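Local structure of 6b protein (Agrobacterium vitis, 3AQ2) at residues Thr32-Thr37 and Glu57-Asp62; Gln76-Asn81 and Phe133-Leu138; Ala110-Ser115 and Tyr156-Arg161. The protein disturbs plant cell proliferation and has an ADP-ribosylation fold, probably acting as a toxin on the miRNA machinery of the host. One frame throughout, in Å; residues are numbered along the deposited sequence.

Contact 1: residues Thr32-Thr37 and Glu57-Asp62; sequences TDFRST and EYLLSD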
loop_
_atom_site.group_PDB
_atom_site.type_symbol
_atom_site.label_atom_id
_atom_site.label_comp_id
_atom_site.label_asym_id
_atom_site.label_seq_id
_atom_site.Cartn_x
_atom_site.Cartn_y
_atom_site.Cartn_z
ATOM N N THR A 32 -2.080 -13.797 6.028
ATOM C CA THR A 32 -2.412 -15.215 5.878
ATOM C C THR A 32 -3.906 -15.411 5.583
ATOM O O THR A 32 -4.257 -16.214 4.707
ATOM C CB THR A 32 -1.999 -16.038 7.119
ATOM O OG1 THR A 32 -0.586 -15.902 7.323
ATOM C CG2 THR A 32 -2.339 -17.517 6.928
ATOM N N ASP A 33 -4.764 -14.686 6.307
ATOM C CA ASP A 33 -6.230 -14.810 6.150
ATOM C C ASP A 33 -6.694 -14.324 4.782
ATOM O O ASP A 33 -7.629 -14.881 4.192
ATOM C CB ASP A 33 -6.978 -14.023 7.225
ATOM C CG ASP A 33 -6.857 -14.640 8.616
ATOM O OD1 ASP A 33 -6.345 -15.778 8.761
ATOM O OD2 ASP A 33 -7.291 -13.972 9.573
ATOM N N PHE A 34 -6.052 -13.262 4.302
ATOM C CA PHE A 34 -6.306 -12.712 2.970
ATOM C C PHE A 34 -5.969 -13.746 1.882
ATOM O O PHE A 34 -6.802 -14.056 1.027
ATOM C CB PHE A 34 -5.464 -11.441 2.806
ATOM C CG PHE A 34 -5.760 -10.653 1.565
ATOM C CD1 PHE A 34 -6.657 -9.592 1.606
ATOM C CD2 PHE A 34 -5.111 -10.929 0.370
ATOM C CE1 PHE A 34 -6.911 -8.829 0.474
ATOM C CE2 PHE A 34 -5.366 -10.178 -0.781
ATOM C CZ PHE A 34 -6.277 -9.119 -0.728
ATOM N N ARG A 35 -4.752 -14.292 1.942
ATOM C CA ARG A 35 -4.291 -15.311 1.001
ATOM C C ARG A 35 -5.170 -16.560 1.050
ATOM O O ARG A 35 -5.521 -17.117 0.002
ATOM C CB ARG A 35 -2.814 -15.674 1.263
ATOM C CG ARG A 35 -2.355 -17.013 0.641
ATOM C CD ARG A 35 -2.064 -16.915 -0.863
ATOM N NE ARG A 35 -2.411 -18.129 -1.609
ATOM C CZ ARG A 35 -1.701 -19.257 -1.627
ATOM N NH1 ARG A 35 -0.575 -19.371 -0.927
ATOM N NH2 ARG A 35 -2.126 -20.288 -2.348
ATOM N N SER A 36 -5.534 -16.982 2.261
ATOM C CA SER A 36 -6.308 -18.208 2.457
ATOM C C SER A 36 -7.671 -18.133 1.769
ATOM O O SER A 36 -8.119 -19.106 1.150
ATOM C CB SER A 36 -6.487 -18.516 3.949
ATOM O OG SER A 36 -5.243 -18.831 4.565
ATOM N N THR A 37 -8.309 -16.969 1.860
ATOM C CA THR A 37 -9.677 -16.807 1.381
ATOM C C THR A 37 -9.765 -16.372 -0.074
ATOM O O THR A 37 -10.782 -16.616 -0.725
ATOM C CB THR A 37 -10.470 -15.795 2.227
ATOM O OG1 THR A 37 -9.829 -14.514 2.166
ATOM C CG2 THR A 37 -10.576 -16.260 3.686
ATOM N N GLU A 57 -5.462 -6.127 -13.959
ATOM C CA GLU A 57 -4.622 -5.988 -12.755
ATOM C C GLU A 57 -4.898 -7.110 -11.757
ATOM O O GLU A 57 -6.058 -7.379 -11.434
ATOM C CB GLU A 57 -4.827 -4.622 -12.095
ATOM C CG GLU A 57 -3.781 -4.326 -11.025
ATOM C CD GLU A 57 -3.748 -2.864 -10.574
ATOM O OE1 GLU A 57 -4.630 -2.075 -10.974
ATOM O OE2 GLU A 57 -2.813 -2.519 -9.821
ATOM N N TYR A 58 -3.842 -7.760 -11.269
ATOM C CA TYR A 58 -4.013 -8.855 -10.314
ATOM C C TYR A 58 -3.003 -8.764 -9.181
ATOM O O TYR A 58 -1.872 -8.325 -9.392
ATOM C CB TYR A 58 -3.911 -10.218 -11.020
ATOM C CG TYR A 58 -2.564 -10.480 -11.668
ATOM C CD1 TYR A 58 -1.511 -10.995 -10.921
ATOM C CD2 TYR A 58 -2.349 -10.227 -13.025
ATOM C CE1 TYR A 58 -0.266 -11.245 -11.489
ATOM C CE2 TYR A 58 -1.091 -10.474 -13.610
ATOM C CZ TYR A 58 -0.061 -10.978 -12.824
ATOM O OH TYR A 58 1.193 -11.238 -13.351
ATOM N N LEU A 59 -3.433 -9.139 -7.981
ATOM C CA LEU A 59 -2.541 -9.183 -6.831
ATOM C C LEU A 59 -1.833 -10.509 -6.804
ATOM O O LEU A 59 -2.430 -11.553 -7.081
ATOM C CB LEU A 59 -3.306 -9.025 -5.509
ATOM C CG LEU A 59 -4.251 -7.842 -5.325
ATOM C CD1 LEU A 59 -4.794 -7.847 -3.901
ATOM C CD2 LEU A 59 -3.559 -6.532 -5.625
ATOM N N LEU A 60 -0.561 -10.442 -6.415
ATOM C CA LEU A 60 0.251 -11.611 -6.157
ATOM C C LEU A 60 0.309 -11.720 -4.636
ATOM O O LEU A 60 0.970 -10.920 -3.980
ATOM C CB LEU A 60 1.659 -11.416 -6.748
ATOM C CG LEU A 60 1.833 -11.126 -8.254
ATOM C CD1 LEU A 60 1.319 -9.750 -8.645
ATOM C CD2 LEU A 60 3.297 -11.229 -8.638
ATOM N N SER A 61 -0.418 -12.676 -4.075
ATOM C CA SER A 61 -0.568 -12.738 -2.621
ATOM C C SER A 61 0.467 -13.627 -1.927
ATOM O O SER A 61 0.524 -13.660 -0.694
ATOM C CB SER A 61 -1.971 -13.197 -2.258
ATOM O OG SER A 61 -2.231 -14.451 -2.843
ATOM N N ASP A 62 1.269 -14.340 -2.720
ATOM C CA ASP A 62 2.432 -15.082 -2.213
ATOM C C ASP A 62 3.646 -14.162 -2.074
ATOM O O ASP A 62 4.741 -14.454 -2.590
ATOM C CB ASP A 62 2.797 -16.230 -3.149
ATOM C CG ASP A 62 1.849 -17.399 -3.047
ATOM O OD1 ASP A 62 1.174 -17.550 -2.003
ATOM O OD2 ASP A 62 1.791 -18.185 -4.016
#

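Contact 2: residues Gln76-Asn81 and Phe133-Leu138; sequences QLCGLN and FFLAIL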
loop_
_atom_site.group_PDB
_atom_site.type_symbol
_atom_site.label_atom_id
_atom_site.label_comp_id
_atom_site.label_asym_id
_atom_site.label_seq_id
_atom_site.Cartn_x
_atom_site.Cartn_y
_atom_site.Cartn_z
ATOM N N GLN A 76 -8.862 6.142 6.833
ATOM C CA GLN A 76 -10.256 5.767 7.060
ATOM C C GLN A 76 -10.993 5.670 5.725
ATOM O O GLN A 76 -11.687 4.685 5.466
ATOM C CB GLN A 76 -10.928 6.776 7.995
ATOM C CG GLN A 76 -12.169 6.250 8.698
ATOM C CD GLN A 76 -12.468 7.001 9.984
ATOM O OE1 GLN A 76 -11.573 7.244 10.803
ATOM N NE2 GLN A 76 -13.733 7.371 10.170
ATOM N N LEU A 77 -10.833 6.686 4.880
ATOM C CA LEU A 77 -11.473 6.706 3.561
ATOM C C LEU A 77 -11.072 5.486 2.743
ATOM O O LEU A 77 -11.918 4.813 2.164
ATOM C CB LEU A 77 -11.112 7.978 2.789
ATOM C CG LEU A 77 -11.601 8.062 1.334
ATOM C CD1 LEU A 77 -13.108 8.331 1.267
ATOM C CD2 LEU A 77 -10.820 9.122 0.571
ATOM N N CYS A 78 -9.774 5.201 2.705
ATOM C CA CYS A 78 -9.270 4.129 1.853
ATOM C C CYS A 78 -9.553 2.753 2.435
ATOM O O CYS A 78 -9.979 1.856 1.721
ATOM C CB CYS A 78 -7.779 4.326 1.571
ATOM S SG CYS A 78 -7.466 5.724 0.528
ATOM N N GLY A 79 -9.306 2.583 3.735
ATOM C CA GLY A 79 -9.629 1.322 4.413
ATOM C C GLY A 79 -11.078 0.878 4.325
ATOM O O GLY A 79 -11.367 -0.277 3.983
ATOM N N LEU A 80 -12.003 1.788 4.618
ATOM C CA LEU A 80 -13.429 1.467 4.639
ATOM C C LEU A 80 -14.026 1.262 3.255
ATOM O O LEU A 80 -15.104 0.679 3.115
ATOM C CB LEU A 80 -14.214 2.554 5.381
ATOM C CG LEU A 80 -14.268 2.423 6.910
ATOM C CD1 LEU A 80 -14.530 3.762 7.589
ATOM C CD2 LEU A 80 -15.304 1.379 7.347
ATOM N N ASN A 81 -13.322 1.726 2.226
ATOM C CA ASN A 81 -13.903 1.789 0.895
ATOM C C ASN A 81 -13.125 1.048 -0.180
ATOM O O ASN A 81 -13.486 1.128 -1.356
ATOM C CB ASN A 81 -14.103 3.238 0.470
ATOM C CG ASN A 81 -15.093 3.964 1.349
ATOM O OD1 ASN A 81 -14.748 4.472 2.423
ATOM N ND2 ASN A 81 -16.340 3.998 0.910
ATOM N N PHE A 133 -0.183 7.283 9.587
ATOM C CA PHE A 133 -0.962 6.044 9.487
ATOM C C PHE A 133 -0.527 5.249 8.262
ATOM O O PHE A 133 0.321 5.708 7.499
ATOM C CB PHE A 133 -2.464 6.370 9.442
ATOM C CG PHE A 133 -2.986 6.864 10.758
ATOM C CD1 PHE A 133 -2.648 8.140 11.213
ATOM C CD2 PHE A 133 -3.737 6.029 11.588
ATOM C CE1 PHE A 133 -3.075 8.592 12.475
ATOM C CE2 PHE A 133 -4.169 6.474 12.849
ATOM C CZ PHE A 133 -3.843 7.763 13.284
ATOM N N PHE A 134 -1.068 4.050 8.082
ATOM C CA PHE A 134 -0.656 3.249 6.926
ATOM C C PHE A 134 -1.776 2.373 6.413
ATOM O O PHE A 134 -2.698 2.008 7.149
ATOM C CB PHE A 134 0.559 2.360 7.270
ATOM C CG PHE A 134 0.252 1.264 8.274
ATOM C CD1 PHE A 134 -0.233 0.016 7.849
ATOM C CD2 PHE A 134 0.437 1.481 9.642
ATOM C CE1 PHE A 134 -0.536 -1.008 8.773
ATOM C CE2 PHE A 134 0.148 0.461 10.582
ATOM C CZ PHE A 134 -0.341 -0.775 10.155
ATOM N N LEU A 135 -1.646 2.028 5.138
ATOM C CA LEU A 135 -2.423 0.980 4.493
ATOM C C LEU A 135 -1.445 -0.158 4.202
ATOM O O LEU A 135 -0.392 0.062 3.607
ATOM C CB LEU A 135 -3.012 1.508 3.174
ATOM C CG LEU A 135 -3.911 2.748 3.305
ATOM C CD1 LEU A 135 -4.252 3.308 1.931
ATOM C CD2 LEU A 135 -5.160 2.399 4.088
ATOM N N ALA A 136 -1.776 -1.363 4.646
ATOM C CA ALA A 136 -0.977 -2.544 4.331
ATOM C C ALA A 136 -1.605 -3.254 3.138
ATOM O O ALA A 136 -2.808 -3.553 3.137
ATOM C CB ALA A 136 -0.890 -3.459 5.553
ATOM N N ILE A 137 -0.788 -3.515 2.116
ATOM C CA ILE A 137 -1.286 -4.093 0.877
ATOM C C ILE A 137 -0.436 -5.250 0.393
ATOM O O ILE A 137 0.727 -5.397 0.797
ATOM C CB ILE A 137 -1.337 -3.044 -0.274
ATOM C CG1 ILE A 137 0.074 -2.493 -0.583
ATOM C CG2 ILE A 137 -2.384 -1.940 0.026
ATOM C CD1 ILE A 137 0.139 -1.759 -1.935
ATOM N N LEU A 138 -1.042 -6.078 -0.451
ATOM C CA LEU A 138 -0.298 -6.971 -1.323
ATOM C C LEU A 138 -0.297 -6.311 -2.697
ATOM O O LEU A 138 -1.337 -5.842 -3.183
ATOM C CB LEU A 138 -0.954 -8.349 -1.359
ATOM C CG LEU A 138 -0.752 -9.090 -0.034
ATOM C CD1 LEU A 138 -1.767 -10.204 0.110
ATOM C CD2 LEU A 138 0.674 -9.641 0.091
#

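Contact 3: residues Ala110-Ser115 and Tyr156-Arg161; sequences AILQQS and YGWYAR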
loop_
_atom_site.group_PDB
_atom_site.type_symbol
_atom_site.label_atom_id
_atom_site.label_comp_id
_atom_site.label_asym_id
_atom_site.label_seq_id
_atom_site.Cartn_x
_atom_site.Cartn_y
_atom_site.Cartn_z
ATOM N N ALA A 110 10.899 12.099 5.861
ATOM C CA ALA A 110 12.063 12.576 5.099
ATOM C C ALA A 110 12.377 11.672 3.900
ATOM O O ALA A 110 12.667 12.159 2.794
ATOM C CB ALA A 110 13.290 12.718 6.002
ATOM N N ILE A 111 12.313 10.362 4.119
ATOM C CA ILE A 111 12.574 9.415 3.038
ATOM C C ILE A 111 11.465 9.466 1.977
ATOM O O ILE A 111 11.746 9.438 0.762
ATOM C CB ILE A 111 12.773 7.997 3.587
ATOM C CG1 ILE A 111 14.009 7.970 4.502
ATOM C CG2 ILE A 111 12.943 6.977 2.444
ATOM C CD1 ILE A 111 14.271 6.607 5.141
ATOM N N LEU A 112 10.219 9.565 2.441
ATOM C CA LEU A 112 9.072 9.663 1.534
ATOM C C LEU A 112 9.117 10.906 0.643
ATOM O O LEU A 112 8.778 10.840 -0.552
ATOM C CB LEU A 112 7.761 9.627 2.320
ATOM C CG LEU A 112 7.396 8.259 2.903
ATOM C CD1 LEU A 112 6.314 8.422 3.954
ATOM C CD2 LEU A 112 6.978 7.255 1.782
ATOM N N GLN A 113 9.549 12.031 1.213
ATOM C CA GLN A 113 9.691 13.261 0.437
ATOM C C GLN A 113 10.703 13.112 -0.680
ATOM O O GLN A 113 10.509 13.660 -1.764
ATOM C CB GLN A 113 10.100 14.432 1.318
ATOM C CG GLN A 113 8.965 14.992 2.135
ATOM C CD GLN A 113 9.338 16.297 2.807
ATOM O OE1 GLN A 113 10.227 17.018 2.339
ATOM N NE2 GLN A 113 8.650 16.623 3.895
ATOM N N GLN A 114 11.783 12.384 -0.411
ATOM C CA GLN A 114 12.810 12.171 -1.423
ATOM C C GLN A 114 12.348 11.166 -2.488
ATOM O O GLN A 114 12.831 11.202 -3.623
ATOM C CB GLN A 114 14.128 11.732 -0.774
ATOM C CG GLN A 114 15.408 12.031 -1.612
ATOM C CD GLN A 114 15.577 13.505 -2.015
ATOM O OE1 GLN A 114 14.943 14.406 -1.452
ATOM N NE2 GLN A 114 16.439 13.750 -3.008
ATOM N N SER A 115 11.397 10.306 -2.117
ATOM C CA SER A 115 10.933 9.201 -2.960
ATOM C C SER A 115 9.745 9.544 -3.858
ATOM O O SER A 115 9.535 8.898 -4.889
ATOM C CB SER A 115 10.546 8.000 -2.090
ATOM O OG SER A 115 11.646 7.502 -1.348
ATOM N N TYR A 156 15.393 -3.165 2.313
ATOM C CA TYR A 156 13.950 -2.911 2.180
ATOM C C TYR A 156 13.630 -2.352 0.805
ATOM O O TYR A 156 14.169 -1.312 0.410
ATOM C CB TYR A 156 13.469 -1.931 3.261
ATOM C CG TYR A 156 13.663 -2.499 4.645
ATOM C CD1 TYR A 156 14.826 -2.245 5.359
ATOM C CD2 TYR A 156 12.706 -3.346 5.204
ATOM C CE1 TYR A 156 15.030 -2.803 6.619
ATOM C CE2 TYR A 156 12.896 -3.903 6.466
ATOM C CZ TYR A 156 14.056 -3.623 7.162
ATOM O OH TYR A 156 14.254 -4.183 8.404
ATOM N N GLY A 157 12.752 -3.034 0.076
ATOM C CA GLY A 157 12.381 -2.579 -1.258
ATOM C C GLY A 157 11.430 -1.391 -1.223
ATOM O O GLY A 157 10.653 -1.226 -0.270
ATOM N N TRP A 158 11.537 -0.554 -2.251
ATOM C CA TRP A 158 10.575 0.495 -2.583
ATOM C C TRP A 158 9.987 0.176 -3.950
ATOM O O TRP A 158 10.708 -0.285 -4.852
ATOM C CB TRP A 158 11.277 1.860 -2.632
ATOM C CG TRP A 158 11.555 2.354 -1.258
ATOM C CD1 TRP A 158 12.576 1.960 -0.423
ATOM C CD2 TRP A 158 10.749 3.266 -0.508
ATOM N NE1 TRP A 158 12.459 2.601 0.792
ATOM C CE2 TRP A 158 11.352 3.410 0.760
ATOM C CE3 TRP A 158 9.584 3.988 -0.791
ATOM C CZ2 TRP A 158 10.820 4.253 1.756
ATOM C CZ3 TRP A 158 9.057 4.837 0.193
ATOM C CH2 TRP A 158 9.677 4.952 1.454
ATOM N N TYR A 159 8.683 0.409 -4.082
ATOM C CA TYR A 159 7.927 -0.023 -5.263
ATOM C C TYR A 159 7.034 1.095 -5.727
ATOM O O TYR A 159 6.568 1.892 -4.920
ATOM C CB TYR A 159 7.055 -1.242 -4.942
ATOM C CG TYR A 159 7.837 -2.424 -4.407
ATOM C CD1 TYR A 159 8.170 -2.501 -3.057
ATOM C CD2 TYR A 159 8.224 -3.460 -5.249
ATOM C CE1 TYR A 159 8.896 -3.579 -2.548
ATOM C CE2 TYR A 159 8.954 -4.555 -4.750
ATOM C CZ TYR A 159 9.275 -4.598 -3.405
ATOM O OH TYR A 159 9.988 -5.675 -2.919
ATOM N N ALA A 160 6.772 1.144 -7.028
ATOM C CA ALA A 160 5.843 2.138 -7.544
ATOM C C ALA A 160 4.905 1.529 -8.564
ATOM O O ALA A 160 5.352 0.772 -9.439
ATOM C CB ALA A 160 6.605 3.282 -8.167
ATOM N N ARG A 161 3.617 1.849 -8.416
ATOM C CA ARG A 161 2.598 1.589 -9.432
ATOM C C ARG A 161 2.428 2.869 -10.236
ATOM O O ARG A 161 2.072 3.923 -9.681
ATOM C CB ARG A 161 1.272 1.220 -8.764
ATOM C CG ARG A 161 0.156 0.865 -9.733
ATOM C CD ARG A 161 -1.152 0.662 -8.948
ATOM N NE ARG A 161 -2.252 0.242 -9.818
ATOM C CZ ARG A 161 -2.945 1.077 -10.599
ATOM N NH1 ARG A 161 -2.642 2.375 -10.625
ATOM N NH2 ARG A 161 -3.940 0.618 -11.355
#

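Contact 1: residues Thr32-Thr37 and Glu57-Asp62
R35 and D62 form the polar half of this contact, a salt bridge of 2.7 Å between NH1 of R35 and OD1 of D62. OD1 comes to NH1 from above the guanidinium plane and not within it. The planes of the two groups stand 83° apart, a geometry that rules out a coplanar, two-pronged pairing. Bends at chi2 (79°) and chi3 fold the arginine chain toward the loop that follows strand 58-60. Its CD then lies 3.2 Å from OG of S61, a close approach of carbon to oxygen; the serine hydroxyl itself is hydrogen-bonded to the backbone oxygen of S39, just beyond helix 20-38.

Apolar packing makes up the deeper half. CZ of F34 meets CD1 of L59 at 3.7 Å, the methyl lying near the ring plane at its edge, and the two side chains cross at about a right angle. W9 packs edge-to-face with the same phenyl ring.

With hydrocarbon inside and an ion pair toward solvent, the C-terminal part of helix 20-38 packs on the two-stranded antiparallel sheet 41-43/58-60 through L59, and on the loop after it through S61 and D62, in a fold of the ADP-ribosyl clan.

Contact 2: residues Gln76-Asn81 and Phe133-Leu138
L135 puts its branched end against the β-carbon of C78, with both methyl groups taking part. CD1 is the nearer, 3.7 Å from CB of C78, while CD2 lies 4.1 Å from that same carbon. CB, rather than the slightly more distant sulfur, makes the nearest contact of the cysteine. It points toward the strand from the helix backbone, and chi1 (-69°) decides only where SG goes, anti to the carbonyl carbon.

The second point of approach is backbone. CD2 of L135 lies 4.2 Å from N of G79. Here the two backbones are at their nearest, with the CA atoms of G79 and L135 7.2 Å apart. The leucine thus fits over the turn of helix formed by C78 and G79.

Strand 133-137 is an inner strand of the four-stranded mixed sheet, flanked by 199-202 and 66-70, and L135 extends from it toward helix 72-81. Helix 20-38 packs on F134 and A136, whose side chains leave the strand on the other face. Strand 83-85 adds to the same apolar cluster, P85 touching both C78 and L135.

All three touching residues are buried, and neither a hydrogen bond nor an ion pair joins the two segments. Their association accordingly rests on non-directional van der Waals packing and the exclusion of water, with no hydrogen bond between them to set the orientation of helix against strand.

Contact 3: residues Ala110-Ser115 and Tyr156-Arg161
The indole of W158 has OG of S115 over one face, 4.0 Å above the plane and offset toward the rim, with CZ3 the nearest ring atom. At its edge, in the ring plane, lies CD2 of L112, which is 3.6 Å from CZ3 of W158. I111 approaches obliquely and brings CG2 to 3.5 Å from CZ2 of W158. Both aliphatic side chains cross the indole at about a right angle, and all three helical residues gather round its six-membered ring. Chi1 of I111, -63°, puts CG1 beside the backbone N and leaves CG2, anti to that N, to meet the tryptophan.

The indole bridges the gap between helix 105-115 and strand 154-161, whose local axes are 11.7 Å apart and inclined by 44°. This strand is the middle one of a three-stranded antiparallel sheet, and the helix packs on it in a chain classed with the ADP-ribosyl clan.

Polar groups are tied in as well. OG of S115 donates to the backbone O of I111 at 2.9 Å, one turn earlier, from above the carbonyl plane. R147 of the adjacent strand gives that hydroxyl a hydrogen bond through NH1 and also makes a cation-pi contact with the indole.

Contacts 1 and 2 are 16 Å apart between centres and share a packed boundary: L138, at the end of 133-138, places CD1 3.4 Å from CD2 of F34, and its O lies 3.4 Å from CD2 of L59. Contact 3 is farther away, its centre 23 Å from that of contact 1 and on the opposite side of the chain's centre. A salt bridge nevertheless spans the two, with NH2 of R161 2.8 Å from OE1 of E57. Contacts 2 and 3 do not touch, their nearest atoms being about 7 Å apart. Both segments of contact 1 precede those of the other two, whereas contacts 2 and 3 are interleaved in sequence.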